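Local structure of dTDP-4-dehydrorhamnose reductase (Sulfolobus tokodaii, 2GGS) at residues Asp99-Phe111 / Glu138-Ser152. The protein binds NADPH and probably acts as an oxidoreductase that reduces dTDP-4-dehydrorhamnose. Residues are numbered along the deposited sequence; the frame is centred on the assembly and turned at random.
With NDP (NADPH dihydro-nicotinamide-adenine-dinucleotide phosphate), chain C.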
loop_
_atom_site.group_PDB
_atom_site.type_symbol
_atom_site.label_atom_id
_atom_site.label_comp_id
_atom_site.label_asym_id
_atom_site.label_seq_id
_atom_site.Cartn_x
_atom_site.Cartn_y
_atom_site.Cartn_z
ATOM N N ASP A 99 -0.104 -10.827 22.151
ATOM C CA ASP A 99 1.317 -10.546 21.952
ATOM C C ASP A 99 1.711 -10.792 20.475
ATOM O O ASP A 99 2.774 -11.328 20.182
ATOM C CB ASP A 99 2.178 -11.375 22.920
ATOM C CG ASP A 99 3.607 -10.940 22.931
ATOM O OD1 ASP A 99 3.865 -9.726 22.789
ATOM O OD2 ASP A 99 4.494 -11.794 23.078
ATOM N N SER A 100 0.823 -10.424 19.562
ATOM C CA SER A 100 1.079 -10.599 18.129
ATOM C C SER A 100 2.163 -9.651 17.616
ATOM O O SER A 100 2.369 -8.565 18.164
ATOM C CB SER A 100 -0.169 -10.307 17.317
ATOM O OG SER A 100 -1.109 -11.345 17.427
ATOM N N TYR A 101 2.843 -10.071 16.555
ATOM C CA TYR A 101 3.769 -9.193 15.863
ATOM C C TYR A 101 2.926 -8.427 14.823
ATOM O O TYR A 101 2.351 -9.032 13.944
ATOM C CB TYR A 101 4.881 -10.012 15.207
ATOM C CG TYR A 101 5.823 -9.282 14.275
ATOM C CD1 TYR A 101 6.365 -8.047 14.613
ATOM C CD2 TYR A 101 6.237 -9.879 13.087
ATOM C CE1 TYR A 101 7.246 -7.391 13.762
ATOM C CE2 TYR A 101 7.123 -9.221 12.231
ATOM C CZ TYR A 101 7.628 -7.999 12.586
ATOM O OH TYR A 101 8.497 -7.330 11.762
ATOM N N ILE A 102 2.877 -7.107 14.957
ATOM C CA ILE A 102 2.007 -6.287 14.111
ATOM C C ILE A 102 2.824 -5.603 13.005
ATOM O O ILE A 102 3.810 -4.911 13.292
ATOM C CB ILE A 102 1.303 -5.241 14.945
ATOM C CG1 ILE A 102 0.361 -5.942 15.953
ATOM C CG2 ILE A 102 0.542 -4.233 14.028
ATOM C CD1 ILE A 102 -0.618 -5.052 16.570
ATOM N N VAL A 103 2.428 -5.821 11.753
ATOM C CA VAL A 103 3.081 -5.179 10.590
ATOM C C VAL A 103 2.036 -4.334 9.881
ATOM O O VAL A 103 1.040 -4.881 9.365
ATOM C CB VAL A 103 3.663 -6.235 9.578
ATOM C CG1 VAL A 103 4.296 -5.518 8.358
ATOM C CG2 VAL A 103 4.660 -7.160 10.283
ATOM N N HIS A 104 2.224 -3.015 9.868
ATOM C CA HIS A 104 1.188 -2.137 9.367
ATOM C C HIS A 104 1.698 -1.494 8.063
ATOM O O HIS A 104 2.829 -1.017 8.010
ATOM C CB HIS A 104 0.874 -1.029 10.392
ATOM C CG HIS A 104 0.019 0.048 9.816
ATOM N ND1 HIS A 104 -1.295 -0.187 9.454
ATOM C CD2 HIS A 104 0.291 1.327 9.455
ATOM C CE1 HIS A 104 -1.791 0.900 8.897
ATOM N NE2 HIS A 104 -0.861 1.845 8.905
ATOM N N ILE A 105 0.853 -1.456 7.040
ATOM C CA ILE A 105 1.292 -0.908 5.752
ATOM C C ILE A 105 0.854 0.541 5.622
ATOM O O ILE A 105 -0.304 0.887 5.881
ATOM C CB ILE A 105 0.766 -1.754 4.561
ATOM C CG1 ILE A 105 1.071 -3.264 4.748
ATOM C CG2 ILE A 105 1.350 -1.182 3.231
ATOM C CD1 ILE A 105 2.550 -3.625 4.962
ATOM N N SER A 106 1.788 1.420 5.238
ATOM C CA SER A 106 1.483 2.823 5.100
ATOM C C SER A 106 1.900 3.363 3.720
ATOM O O SER A 106 2.151 2.590 2.785
ATOM C CB SER A 106 2.076 3.634 6.263
ATOM O OG SER A 106 1.590 4.982 6.299
ATOM N N THR A 107 1.907 4.685 3.596
ATOM C CA THR A 107 1.928 5.337 2.270
ATOM C C THR A 107 2.884 6.527 2.184
ATOM O O THR A 107 3.059 7.286 3.138
ATOM C CB THR A 107 0.479 5.772 1.839
ATOM O OG1 THR A 107 0.517 6.428 0.557
ATOM C CG2 THR A 107 -0.152 6.711 2.887
ATOM N N ASP A 108 3.431 6.721 0.980
ATOM C CA ASP A 108 4.190 7.899 0.619
ATOM C C ASP A 108 3.370 9.197 0.643
ATOM O O ASP A 108 3.931 10.281 0.755
ATOM C CB ASP A 108 4.862 7.674 -0.762
ATOM C CG ASP A 108 3.873 7.464 -1.900
ATOM O OD1 ASP A 108 2.753 6.927 -1.681
ATOM O OD2 ASP A 108 4.232 7.814 -3.051
ATOM N N TYR A 109 2.019 9.088 0.569
ATOM C CA TYR A 109 1.162 10.279 0.657
ATOM C C TYR A 109 1.066 10.864 2.079
ATOM O O TYR A 109 0.395 11.857 2.286
ATOM C CB TYR A 109 -0.257 10.012 0.081
ATOM C CG TYR A 109 -0.311 9.979 -1.428
ATOM C CD1 TYR A 109 0.875 9.802 -2.200
ATOM C CD2 TYR A 109 -1.520 10.150 -2.109
ATOM C CE1 TYR A 109 0.830 9.780 -3.599
ATOM C CE2 TYR A 109 -1.570 10.115 -3.524
ATOM C CZ TYR A 109 -0.390 9.930 -4.249
ATOM O OH TYR A 109 -0.400 9.884 -5.638
ATOM N N VAL A 110 1.728 10.256 3.064
ATOM C CA VAL A 110 1.881 10.988 4.337
ATOM C C VAL A 110 2.827 12.186 4.218
ATOM O O VAL A 110 2.844 13.003 5.125
ATOM C CB VAL A 110 2.340 10.117 5.546
ATOM C CG1 VAL A 110 1.401 8.886 5.766
ATOM C CG2 VAL A 110 3.829 9.708 5.417
ATOM N N PHE A 111 3.616 12.274 3.134
ATOM C CA PHE A 111 4.561 13.418 2.943
ATOM C C PHE A 111 3.987 14.508 2.042
ATOM O O PHE A 111 3.113 14.226 1.209
ATOM C CB PHE A 111 5.894 12.902 2.385
ATOM C CG PHE A 111 6.580 11.922 3.298
ATOM C CD1 PHE A 111 7.214 12.369 4.463
ATOM C CD2 PHE A 111 6.585 10.549 3.005
ATOM C CE1 PHE A 111 7.831 11.455 5.342
ATOM C CE2 PHE A 111 7.237 9.627 3.840
ATOM C CZ PHE A 111 7.851 10.075 5.021
ATOM N N GLU A 138 -0.810 5.356 11.148
ATOM C CA GLU A 138 0.598 5.152 11.540
ATOM C C GLU A 138 0.810 5.468 13.000
ATOM O O GLU A 138 1.610 4.817 13.704
ATOM C CB GLU A 138 1.559 6.095 10.792
ATOM C CG GLU A 138 1.825 5.771 9.414
ATOM C CD GLU A 138 3.102 6.428 8.933
ATOM O OE1 GLU A 138 3.391 6.253 7.742
ATOM O OE2 GLU A 138 3.783 7.122 9.745
ATOM N N THR A 139 0.137 6.512 13.449
ATOM C CA THR A 139 0.306 7.007 14.802
ATOM C C THR A 139 -0.248 5.976 15.773
ATOM O O THR A 139 0.398 5.638 16.782
ATOM C CB THR A 139 -0.324 8.396 14.938
ATOM O OG1 THR A 139 0.239 9.260 13.923
ATOM C CG2 THR A 139 -0.082 9.003 16.329
ATOM N N PHE A 140 -1.419 5.414 15.471
ATOM C CA PHE A 140 -1.906 4.332 16.331
ATOM C C PHE A 140 -0.997 3.104 16.307
ATOM O O PHE A 140 -0.911 2.388 17.305
ATOM C CB PHE A 140 -3.307 3.871 15.905
ATOM C CG PHE A 140 -4.419 4.853 16.190
ATOM C CD1 PHE A 140 -4.678 5.332 17.481
ATOM C CD2 PHE A 140 -5.251 5.268 15.136
ATOM C CE1 PHE A 140 -5.783 6.198 17.704
ATOM C CE2 PHE A 140 -6.372 6.144 15.331
ATOM C CZ PHE A 140 -6.617 6.611 16.633
ATOM N N ALA A 141 -0.366 2.843 15.159
ATOM C CA ALA A 141 0.465 1.644 14.931
ATOM C C ALA A 141 1.851 1.731 15.578
ATOM O O ALA A 141 2.513 0.701 15.747
ATOM C CB ALA A 141 0.596 1.363 13.467
ATOM N N LEU A 142 2.259 2.940 15.962
ATOM C CA LEU A 142 3.595 3.168 16.551
ATOM C C LEU A 142 3.722 2.452 17.878
ATOM O O LEU A 142 3.083 2.850 18.838
ATOM C CB LEU A 142 3.881 4.673 16.719
ATOM C CG LEU A 142 4.404 5.348 15.459
ATOM C CD1 LEU A 142 4.158 6.878 15.446
ATOM C CD2 LEU A 142 5.898 5.034 15.297
ATOM N N GLN A 143 4.531 1.385 17.905
ATOM C CA GLN A 143 4.702 0.574 19.107
ATOM C C GLN A 143 6.145 0.085 19.161
ATOM O O GLN A 143 6.767 -0.125 18.114
ATOM C CB GLN A 143 3.724 -0.623 19.145
ATOM C CG GLN A 143 2.234 -0.281 19.015
ATOM C CD GLN A 143 1.693 0.544 20.185
ATOM O OE1 GLN A 143 2.140 0.400 21.321
ATOM N NE2 GLN A 143 0.718 1.419 19.903
ATOM N N ASP A 144 6.678 -0.111 20.370
ATOM C CA ASP A 144 8.067 -0.564 20.494
ATOM C C ASP A 144 8.357 -1.803 19.663
ATOM O O ASP A 144 9.426 -1.896 19.048
ATOM C CB ASP A 144 8.452 -0.781 21.958
ATOM C CG ASP A 144 8.752 0.530 22.681
ATOM O OD1 ASP A 144 9.140 0.473 23.866
ATOM O OD2 ASP A 144 8.623 1.616 22.060
ATOM N N ASP A 145 7.384 -2.705 19.569
ATOM C CA ASP A 145 7.559 -3.960 18.842
ATOM C C ASP A 145 6.700 -4.145 17.567
ATOM O O ASP A 145 6.512 -5.265 17.109
ATOM C CB ASP A 145 7.362 -5.151 19.793
ATOM C CG ASP A 145 5.966 -5.191 20.435
ATOM O OD1 ASP A 145 5.104 -4.295 20.187
ATOM O OD2 ASP A 145 5.759 -6.122 21.243
ATOM N N SER A 146 6.200 -3.066 16.982
ATOM C CA SER A 146 5.473 -3.171 15.687
ATOM C C SER A 146 6.382 -2.653 14.570
ATOM O O SER A 146 7.365 -1.974 14.848
ATOM C CB SER A 146 4.191 -2.346 15.678
ATOM O OG SER A 146 4.495 -0.978 15.587
ATOM N N LEU A 147 6.009 -2.949 13.333
ATOM C CA LEU A 147 6.737 -2.462 12.145
ATOM C C LEU A 147 5.735 -1.727 11.240
ATOM O O LEU A 147 4.681 -2.287 10.925
ATOM C CB LEU A 147 7.300 -3.649 11.356
ATOM C CG LEU A 147 8.117 -3.281 10.124
ATOM C CD1 LEU A 147 9.344 -2.426 10.534
ATOM C CD2 LEU A 147 8.502 -4.554 9.373
ATOM N N ILE A 148 6.093 -0.507 10.830
ATOM C CA ILE A 148 5.326 0.277 9.844
ATOM C C ILE A 148 6.165 0.213 8.569
ATOM O O ILE A 148 7.356 0.574 8.567
ATOM C CB ILE A 148 5.118 1.751 10.257
ATOM C CG1 ILE A 148 4.115 1.852 11.424
ATOM C CG2 ILE A 148 4.654 2.602 9.057
ATOM C CD1 ILE A 148 4.237 3.145 12.209
ATOM N N ILE A 149 5.536 -0.250 7.492
ATOM C CA ILE A 149 6.192 -0.286 6.182
ATOM C C ILE A 149 5.545 0.768 5.302
ATOM O O ILE A 149 4.372 0.632 4.969
ATOM C CB ILE A 149 6.057 -1.674 5.517
ATOM C CG1 ILE A 149 6.648 -2.813 6.371
ATOM C CG2 ILE A 149 6.713 -1.635 4.134
ATOM C CD1 ILE A 149 6.519 -4.179 5.707
ATOM N N ARG A 150 6.291 1.823 4.931
ATOM C CA ARG A 150 5.709 2.818 4.015
ATOM C C ARG A 150 6.061 2.399 2.589
ATOM O O ARG A 150 7.190 2.024 2.299
ATOM C CB ARG A 150 6.247 4.210 4.255
ATOM C CG ARG A 150 6.015 4.744 5.669
ATOM C CD ARG A 150 6.089 6.286 5.673
ATOM N NE ARG A 150 5.898 6.876 6.999
ATOM C CZ ARG A 150 6.885 7.408 7.729
ATOM N NH1 ARG A 150 8.152 7.412 7.276
ATOM N NH2 ARG A 150 6.613 7.930 8.916
ATOM N N THR A 151 5.089 2.506 1.702
ATOM C CA THR A 151 5.305 2.116 0.294
ATOM C C THR A 151 4.619 3.135 -0.623
ATOM O O THR A 151 3.950 4.076 -0.145
ATOM C CB THR A 151 4.892 0.660 0.054
ATOM O OG1 THR A 151 5.369 0.183 -1.214
ATOM C CG2 THR A 151 3.398 0.504 0.120
ATOM N N SER A 152 4.780 2.944 -1.925
ATOM C CA SER A 152 4.367 3.948 -2.906
ATOM C C SER A 152 3.798 3.247 -4.135
ATOM O O SER A 152 4.406 2.317 -4.641
ATOM C CB SER A 152 5.582 4.794 -3.301
ATOM O OG SER A 152 5.292 5.670 -4.363
HETATM P PA NDP C . -6.556 -2.234 -2.361
HETATM O O1A NDP C . -7.430 -1.078 -2.621
HETATM O O2A NDP C . -6.335 -3.100 -3.543
HETATM O O5B NDP C . -7.104 -3.136 -1.186
HETATM C C5B NDP C . -7.772 -2.555 -0.080
HETATM C C4B NDP C . -8.100 -3.705 0.837
HETATM O O4B NDP C . -8.644 -3.149 2.037
HETATM C C3B NDP C . -9.087 -4.694 0.239
HETATM O O3B NDP C . -8.677 -5.991 0.579
HETATM C C2B NDP C . -10.375 -4.329 0.988
HETATM O O2B NDP C . -11.169 -5.473 1.088
HETATM C C1B NDP C . -9.791 -3.931 2.336
HETATM N N9A NDP C . -10.740 -3.122 3.108
HETATM C C8A NDP C . -11.138 -1.846 2.847
HETATM N N7A NDP C . -12.048 -1.480 3.794
HETATM C C5A NDP C . -12.212 -2.520 4.629
HETATM C C6A NDP C . -13.022 -2.712 5.755
HETATM N N6A NDP C . -13.924 -1.760 6.123
HETATM N N1A NDP C . -12.957 -3.936 6.363
HETATM C C2A NDP C . -12.129 -4.968 5.939
HETATM N N3A NDP C . -11.351 -4.774 4.823
HETATM C C4A NDP C . -11.409 -3.577 4.194
HETATM O O3 NDP C . -5.223 -1.556 -1.733
HETATM P PN NDP C . -3.685 -1.994 -2.005
HETATM O O1N NDP C . -3.462 -3.422 -1.963
HETATM O O2N NDP C . -3.334 -1.193 -3.200
HETATM O O5D NDP C . -2.994 -1.262 -0.761
HETATM C C5D NDP C . -2.471 -2.025 0.322
HETATM C C4D NDP C . -1.928 -1.127 1.426
HETATM O O4D NDP C . -0.896 -0.336 0.882
HETATM C C3D NDP C . -2.947 -0.157 2.017
HETATM O O3D NDP C . -2.558 -0.021 3.357
HETATM C C2D NDP C . -2.698 1.132 1.273
HETATM O O2D NDP C . -3.136 2.242 2.039
HETATM C C1D NDP C . -1.159 1.047 1.130
HETATM N N1N NDP C . -0.695 1.872 0.008
HETATM C C2N NDP C . -1.331 1.730 -1.195
HETATM C C3N NDP C . -0.841 2.321 -2.351
HETATM C C7N NDP C . -1.580 2.123 -3.635
HETATM O O7N NDP C . -1.223 2.906 -4.750
HETATM N N7N NDP C . -2.564 1.229 -3.703
HETATM C C4N NDP C . 0.420 3.165 -2.312
HETATM C C5N NDP C . 1.033 3.296 -0.938
HETATM C C6N NDP C . 0.450 2.631 0.148
HETATM P P2B NDP C . -12.499 -5.709 0.125
HETATM O O1X NDP C . -12.714 -7.162 0.262
HETATM O O2X NDP C . -12.178 -5.266 -1.263
HETATM O O3X NDP C . -13.689 -4.866 0.652
HETATM O O HOH W 1 3.217 -7.097 22.141
HETATM O O HOH W 2 3.948 -6.134 17.398
HETATM O O HOH W 3 4.990 -8.536 19.312
#
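S106 and E138 meet on one face of a parallel strand pair and illustrate how a buried carboxylate can be shared. S106 OG donates to E138 OE1 at 2.6 Å on the anti lone pair, while R150 grips the same carboxylate side-on: NE reaches the syn lone pair of OE1 at 2.7 Å and NH2 that of OE2, with both oxygens close to the guanidinium plane. With an alanine at E138, the S106 hydroxyl and the buried R150 charge would probably lose their common acceptor. F111 sets its ring edge, at CZ, over one guanidinium face, the planes 79° apart, and V110 CG2 lies 3.8 Å from R150 NE.

The backbone ladder runs from L147 N to I102 O through to D108 N to T151 O. It joins strands 101-107 and 147-151 of a Rossmann-fold beta-alpha-beta unit whose helix 129-141 packs on the face carrying H104 and S106; there A141 CB packs 3.9 Å from H104 CB. On the opposite face, V103 CG1 touches I149 CD1 at 3.7 Å, against helix 186-199.

At the C-terminal strand ends, a chi1 of 173° swings S152 OG away from its own N and onto D108 OD2, to which it donates at 2.7 Å from above the carboxylate plane. Close by, S106 O and T151 O each approach the NADPH nicotinamide ring to 3.1 Å, at its C6N and C5N respectively. At the far end, one water bridges D99 OD1 and D145 OD2, two like charges.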